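PDB 1FKM: GTPase-activating protein GYP1 from Saccharomyces cerevisiae, which stimulates GTP hydrolysis by Ypt/Rab GTPases such as Ypt1 and Ypt7, through an arginine and a glutamine finger supplied in trans by its TBC domain. Local coordinates for residues 85-90 with 116-121; 134-139 with 238-243. One frame throughout, in Å; residues are numbered along the deposited sequence.

Contact 1: 85-90 with 116-121; sequences PTWHQI and ILYLWA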
loop_
_atom_site.group_PDB
_atom_site.type_symbol
_atom_site.label_atom_id
_atom_site.label_comp_id
_atom_site.label_asym_id
_atom_site.label_seq_id
_atom_site.Cartn_x
_atom_site.Cartn_y
_atom_site.Cartn_z
ATOM N N PRO A 85 0.789 21.197 -16.028
ATOM C CA PRO A 85 1.455 20.032 -16.621
ATOM C C PRO A 85 1.411 18.787 -15.734
ATOM O O PRO A 85 1.167 17.676 -16.215
ATOM C CB PRO A 85 2.876 20.534 -16.854
ATOM C CG PRO A 85 2.662 21.991 -17.148
ATOM C CD PRO A 85 1.671 22.378 -16.072
ATOM N N THR A 86 1.653 18.971 -14.439
ATOM C CA THR A 86 1.630 17.856 -13.492
ATOM C C THR A 86 0.223 17.271 -13.425
ATOM O O THR A 86 0.041 16.051 -13.352
ATOM C CB THR A 86 2.071 18.322 -12.084
ATOM O OG1 THR A 86 3.454 18.679 -12.130
ATOM C CG2 THR A 86 1.872 17.210 -11.048
ATOM N N TRP A 87 -0.769 18.151 -13.449
ATOM C CA TRP A 87 -2.162 17.726 -13.423
ATOM C C TRP A 87 -2.436 16.807 -14.620
ATOM O O TRP A 87 -3.066 15.758 -14.485
ATOM C CB TRP A 87 -3.074 18.958 -13.462
ATOM C CG TRP A 87 -4.546 18.659 -13.542
ATOM C CD1 TRP A 87 -5.288 18.499 -14.678
ATOM C CD2 TRP A 87 -5.446 18.468 -12.446
ATOM N NE1 TRP A 87 -6.592 18.221 -14.356
ATOM C CE2 TRP A 87 -6.719 18.195 -12.993
ATOM C CE3 TRP A 87 -5.302 18.500 -11.052
ATOM C CZ2 TRP A 87 -7.842 17.957 -12.197
ATOM C CZ3 TRP A 87 -6.418 18.265 -10.260
ATOM C CH2 TRP A 87 -7.674 17.995 -10.837
ATOM N N HIS A 88 -1.946 17.192 -15.792
ATOM C CA HIS A 88 -2.165 16.386 -16.993
ATOM C C HIS A 88 -1.365 15.087 -16.974
ATOM O O HIS A 88 -1.804 14.067 -17.492
ATOM C CB HIS A 88 -1.843 17.219 -18.236
ATOM C CG HIS A 88 -2.871 18.269 -18.523
ATOM N ND1 HIS A 88 -2.560 19.485 -19.092
ATOM C CD2 HIS A 88 -4.209 18.283 -18.313
ATOM C CE1 HIS A 88 -3.662 20.205 -19.217
ATOM N NE2 HIS A 88 -4.676 19.499 -18.751
ATOM N N GLN A 89 -0.191 15.126 -16.360
ATOM C CA GLN A 89 0.652 13.944 -16.247
ATOM C C GLN A 89 -0.079 12.888 -15.412
ATOM O O GLN A 89 0.002 11.689 -15.688
ATOM C CB GLN A 89 1.974 14.338 -15.591
ATOM C CG GLN A 89 2.819 13.205 -15.082
ATOM C CD GLN A 89 4.100 13.713 -14.439
ATOM O OE1 GLN A 89 4.085 14.694 -13.697
ATOM N NE2 GLN A 89 5.212 13.044 -14.715
ATOM N N ILE A 90 -0.806 13.338 -14.395
ATOM C CA ILE A 90 -1.556 12.426 -13.531
ATOM C C ILE A 90 -2.813 11.940 -14.236
ATOM O O ILE A 90 -3.238 10.796 -14.067
ATOM C CB ILE A 90 -1.948 13.123 -12.221
ATOM C CG1 ILE A 90 -0.685 13.416 -11.409
ATOM C CG2 ILE A 90 -2.919 12.257 -11.422
ATOM C CD1 ILE A 90 -0.935 14.312 -10.232
ATOM N N ILE A 116 -6.085 13.797 -5.041
ATOM C CA ILE A 116 -5.172 13.280 -4.025
ATOM C C ILE A 116 -3.733 13.239 -4.532
ATOM O O ILE A 116 -2.813 13.735 -3.874
ATOM C CB ILE A 116 -5.583 11.854 -3.586
ATOM C CG1 ILE A 116 -6.930 11.906 -2.858
ATOM C CG2 ILE A 116 -4.505 11.259 -2.690
ATOM C CD1 ILE A 116 -7.555 10.529 -2.597
ATOM N N LEU A 117 -3.538 12.650 -5.706
ATOM C CA LEU A 117 -2.199 12.533 -6.262
ATOM C C LEU A 117 -1.625 13.878 -6.664
ATOM O O LEU A 117 -0.424 14.112 -6.523
ATOM C CB LEU A 117 -2.205 11.596 -7.468
ATOM C CG LEU A 117 -2.582 10.149 -7.129
ATOM C CD1 LEU A 117 -2.623 9.319 -8.407
ATOM C CD2 LEU A 117 -1.573 9.570 -6.153
ATOM N N TYR A 118 -2.484 14.760 -7.161
ATOM C CA TYR A 118 -2.035 16.081 -7.579
ATOM C C TYR A 118 -1.493 16.847 -6.378
ATOM O O TYR A 118 -0.408 17.432 -6.443
ATOM C CB TYR A 118 -3.192 16.859 -8.209
ATOM C CG TYR A 118 -2.824 18.263 -8.625
ATOM C CD1 TYR A 118 -1.904 18.491 -9.650
ATOM C CD2 TYR A 118 -3.384 19.367 -7.983
ATOM C CE1 TYR A 118 -1.549 19.790 -10.028
ATOM C CE2 TYR A 118 -3.037 20.670 -8.347
ATOM C CZ TYR A 118 -2.119 20.874 -9.369
ATOM O OH TYR A 118 -1.759 22.161 -9.714
ATOM N N LEU A 119 -2.245 16.841 -5.280
ATOM C CA LEU A 119 -1.816 17.555 -4.081
ATOM C C LEU A 119 -0.502 17.009 -3.543
ATOM O O LEU A 119 0.379 17.773 -3.141
ATOM C CB LEU A 119 -2.891 17.486 -2.992
ATOM C CG LEU A 119 -2.545 18.275 -1.720
ATOM C CD1 LEU A 119 -2.291 19.743 -2.074
ATOM C CD2 LEU A 119 -3.676 18.152 -0.711
ATOM N N TRP A 120 -0.357 15.685 -3.526
ATOM C CA TRP A 120 0.886 15.096 -3.035
ATOM C C TRP A 120 2.041 15.500 -3.951
ATOM O O TRP A 120 3.133 15.848 -3.482
ATOM C CB TRP A 120 0.794 13.567 -2.989
ATOM C CG TRP A 120 2.033 12.938 -2.401
ATOM C CD1 TRP A 120 2.260 12.647 -1.087
ATOM C CD2 TRP A 120 3.235 12.594 -3.101
ATOM N NE1 TRP A 120 3.531 12.142 -0.925
ATOM C CE2 TRP A 120 4.151 12.102 -2.145
ATOM C CE3 TRP A 120 3.631 12.659 -4.445
ATOM C CZ2 TRP A 120 5.439 11.677 -2.489
ATOM C CZ3 TRP A 120 4.910 12.237 -4.785
ATOM C CH2 TRP A 120 5.799 11.753 -3.811
ATOM N N ALA A 121 1.805 15.450 -5.259
ATOM C CA ALA A 121 2.843 15.800 -6.228
ATOM C C ALA A 121 3.289 17.257 -6.083
ATOM O O ALA A 121 4.479 17.562 -6.161
ATOM C CB ALA A 121 2.343 15.543 -7.644
#
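Trp87 and Tyr118 form a T-shaped aromatic pair: the benzo edge of the indole is directed at one face of the phenol ring, with the planes at 80° and the ring centroids 5.0 Å apart. Trp87 CE3 comes down over the root of that ring rather than its centre, 3.5 Å from Tyr118 CG. This CG, anti to its backbone N, is set beside Trp87, and chi2 (66°) turns a ring face to the CE3 edge.

The remaining packing is aliphatic. The unbranched CG1-CD1 arm of Ile90 brings CD1 to 3.4 Å from Tyr118 CA, at the edge of the Tyr118 ring and near its plane, while the CG2 branch lies 4.1 Å from Leu117 CB. One turn earlier, Thr86 turns its methyl, CG2, to the small, apolar Ala121 CB at 3.8 Å. An alanine in place of Tyr118 would probably leave the indole edge without its facing ring and open a gap beside Ile90 CD1.

This is helix-helix packing within the all-helical TBC domain: the two segments cross at 136°, with axes 9.7 Å apart. Gln114, farther back on helix 107-123, adds a hydrogen bond to Trp87 O. Leu119, turned away from helix 83-93, packs on helices 57-74 and 168-186.

Contact 2: 134-139 with 238-243; sequences NDLVTP and NCLLMR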
loop_
_atom_site.group_PDB
_atom_site.type_symbol
_atom_site.label_atom_id
_atom_site.label_comp_id
_atom_site.label_asym_id
_atom_site.label_seq_id
_atom_site.Cartn_x
_atom_site.Cartn_y
_atom_site.Cartn_z
ATOM N N ASN A 134 0.382 5.975 -8.034
ATOM C CA ASN A 134 -1.031 5.816 -8.378
ATOM C C ASN A 134 -1.517 4.452 -7.894
ATOM O O ASN A 134 -2.695 4.271 -7.593
ATOM C CB ASN A 134 -1.243 5.954 -9.889
ATOM C CG ASN A 134 -0.419 4.969 -10.695
ATOM O OD1 ASN A 134 0.794 4.860 -10.517
ATOM N ND2 ASN A 134 -1.077 4.253 -11.598
ATOM N N ASP A 135 -0.603 3.491 -7.816
ATOM C CA ASP A 135 -0.969 2.168 -7.332
ATOM C C ASP A 135 -1.044 2.182 -5.807
ATOM O O ASP A 135 -2.006 1.685 -5.219
ATOM C CB ASP A 135 0.067 1.122 -7.762
ATOM C CG ASP A 135 0.116 0.928 -9.262
ATOM O OD1 ASP A 135 -0.918 0.542 -9.850
ATOM O OD2 ASP A 135 1.192 1.161 -9.849
ATOM N N LEU A 136 -0.024 2.763 -5.175
ATOM C CA LEU A 136 0.055 2.802 -3.714
ATOM C C LEU A 136 -1.085 3.486 -2.991
ATOM O O LEU A 136 -1.379 3.155 -1.846
ATOM C CB LEU A 136 1.371 3.449 -3.265
ATOM C CG LEU A 136 2.644 2.671 -3.591
ATOM C CD1 LEU A 136 3.848 3.408 -3.017
ATOM C CD2 LEU A 136 2.554 1.270 -3.011
ATOM N N VAL A 137 -1.723 4.449 -3.643
ATOM C CA VAL A 137 -2.823 5.162 -3.014
ATOM C C VAL A 137 -4.106 4.323 -2.937
ATOM O O VAL A 137 -4.913 4.512 -2.023
ATOM C CB VAL A 137 -3.142 6.489 -3.778
ATOM C CG1 VAL A 137 -3.764 6.181 -5.140
ATOM C CG2 VAL A 137 -4.078 7.366 -2.946
ATOM N N THR A 138 -4.273 3.372 -3.858
ATOM C CA THR A 138 -5.513 2.589 -3.906
ATOM C C THR A 138 -5.908 1.697 -2.725
ATOM O O THR A 138 -7.096 1.638 -2.379
ATOM C CB THR A 138 -5.621 1.800 -5.254
ATOM O OG1 THR A 138 -4.573 0.830 -5.363
ATOM C CG2 THR A 138 -5.501 2.773 -6.420
ATOM N N PRO A 139 -4.948 0.995 -2.088
ATOM C CA PRO A 139 -5.354 0.157 -0.949
ATOM C C PRO A 139 -5.942 1.015 0.175
ATOM O O PRO A 139 -6.875 0.598 0.868
ATOM C CB PRO A 139 -4.051 -0.529 -0.531
ATOM C CG PRO A 139 -3.308 -0.642 -1.847
ATOM C CD PRO A 139 -3.548 0.726 -2.461
ATOM N N ASN A 238 8.792 -0.811 -6.630
ATOM C CA ASN A 238 8.075 0.416 -6.951
ATOM C C ASN A 238 6.615 0.433 -6.492
ATOM O O ASN A 238 6.120 1.466 -6.042
ATOM C CB ASN A 238 8.150 0.674 -8.463
ATOM C CG ASN A 238 7.802 2.106 -8.832
ATOM O OD1 ASN A 238 8.342 3.052 -8.257
ATOM N ND2 ASN A 238 6.911 2.273 -9.802
ATOM N N CYS A 239 5.935 -0.707 -6.594
ATOM C CA CYS A 239 4.526 -0.784 -6.198
ATOM C C CYS A 239 4.303 -1.669 -4.969
ATOM O O CYS A 239 3.183 -2.096 -4.706
ATOM C CB CYS A 239 3.693 -1.320 -7.370
ATOM S SG CYS A 239 4.032 -0.519 -8.957
ATOM N N LEU A 240 5.369 -1.929 -4.218
ATOM C CA LEU A 240 5.290 -2.773 -3.030
ATOM C C LEU A 240 4.541 -4.091 -3.281
ATOM O O LEU A 240 3.637 -4.460 -2.524
ATOM C CB LEU A 240 4.633 -2.010 -1.870
ATOM C CG LEU A 240 5.379 -0.792 -1.313
ATOM C CD1 LEU A 240 4.586 -0.195 -0.160
ATOM C CD2 LEU A 240 6.768 -1.200 -0.835
ATOM N N LEU A 241 4.927 -4.789 -4.347
ATOM C CA LEU A 241 4.335 -6.081 -4.715
ATOM C C LEU A 241 2.859 -6.077 -5.101
ATOM O O LEU A 241 2.289 -7.129 -5.401
ATOM C CB LEU A 241 4.553 -7.101 -3.588
ATOM C CG LEU A 241 5.949 -7.721 -3.472
ATOM C CD1 LEU A 241 6.035 -8.606 -2.232
ATOM C CD2 LEU A 241 6.240 -8.534 -4.721
HETATM N N MSE A 242 2.238 -4.904 -5.123
HETATM C CA MSE A 242 0.823 -4.828 -5.472
HETATM C C MSE A 242 0.460 -5.410 -6.828
HETATM O O MSE A 242 -0.618 -5.976 -6.998
HETATM C CB MSE A 242 0.346 -3.384 -5.435
HETATM C CG MSE A 242 0.144 -2.823 -4.062
HETATM SE SE MSE A 242 -0.643 -1.084 -4.281
HETATM C CE MSE A 242 -2.284 -1.627 -5.157
ATOM N N ARG A 243 1.354 -5.268 -7.797
ATOM C CA ARG A 243 1.088 -5.764 -9.136
ATOM C C ARG A 243 1.308 -7.266 -9.263
ATOM O O ARG A 243 1.158 -7.826 -10.347
ATOM C CB ARG A 243 1.970 -5.021 -10.141
ATOM C CG ARG A 243 1.839 -3.507 -10.049
ATOM C CD ARG A 243 0.521 -3.024 -10.620
ATOM N NE ARG A 243 0.546 -3.026 -12.079
ATOM C CZ ARG A 243 1.312 -2.224 -12.810
ATOM N NH1 ARG A 243 2.116 -1.351 -12.218
ATOM N NH2 ARG A 243 1.285 -2.298 -14.134
#
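Met242, present as selenomethionine, reaches across to the kinked turn of helix 133-145 and touches Asp135, Leu136, Thr138 and Pro139. Its chain is extended at chi2 and bent at chi3 (62°), which turns CE toward Thr138 and Pro139. The selenium lies close to a carbonyl, Met242 SE to Asp135 O being 3.2 Å, and CE meets Pro139 CG tip to tip at 3.6 Å. A long, flexible, apolar chain suits this irregular surface.

Pro139, with no N-H to offer Asp135 O, accounts at least in part for the kink. Thr138 compensates: OG1 sits between its own backbone N and carbonyl carbon (chi1 64°) and donates to Asp135 O at 2.7 Å, in the carbonyl plane, beside the bond from Thr138 N. The carbonyl that proline cannot serve is thereby gripped twice.

Leu136 CD2 meets Leu240 CD1 at 3.8 Å, the two side chains crossing at about a right angle. Nearer the surface, the chain of Arg243, folded at chi2 and chi3, runs across Asp135, also at about a right angle. Their carboxylate and guanidinium planes are 31° apart, in a long salt bridge with Asp135 OD2 3.6 Å from Arg243 NH1. Asp135 OD2 also lies 3.4 Å from Cys239 SG.

Residues 238-243 leave helix 230-238 through a Schellman motif with Leu240, at positive phi, as its C-prime residue, and a type I' turn spans Cys239 to Met242. Helix 247-261 packs on Pro139 and Met242, helix 168-186 lies against Leu136 and Val137, and Leu240 and Leu241 meet helix 324-338.

How the contacts relate
Contacts 1 and 2 follow one another along the chain, their centres about 17 Å apart, and join directly where helices 107-123 and 133-145 pack: Leu117 CD1 lies 3.8 Å from Asn134 CA, and Ile116 CG2 is 3.9 Å from Val137 CG2. Contact 1 lies a layer away from the catalytic fingers: the Ile90 side chain is about 10 Å from that of Arg96, the arginine finger, and that of Leu117 about 9 Å from that of Gln131, the glutamine finger. Contact 2 comes nearer, the Asn238 side chain being about 5 Å from that of Gln131; Asn238 ND2 hydrogen-bonds to Gln131 O, while its OD1 accepts from Gln197. Asn134 ND2 bonds Thr97 OG1, beside Arg96, linking segment 134-139 to the arginine finger.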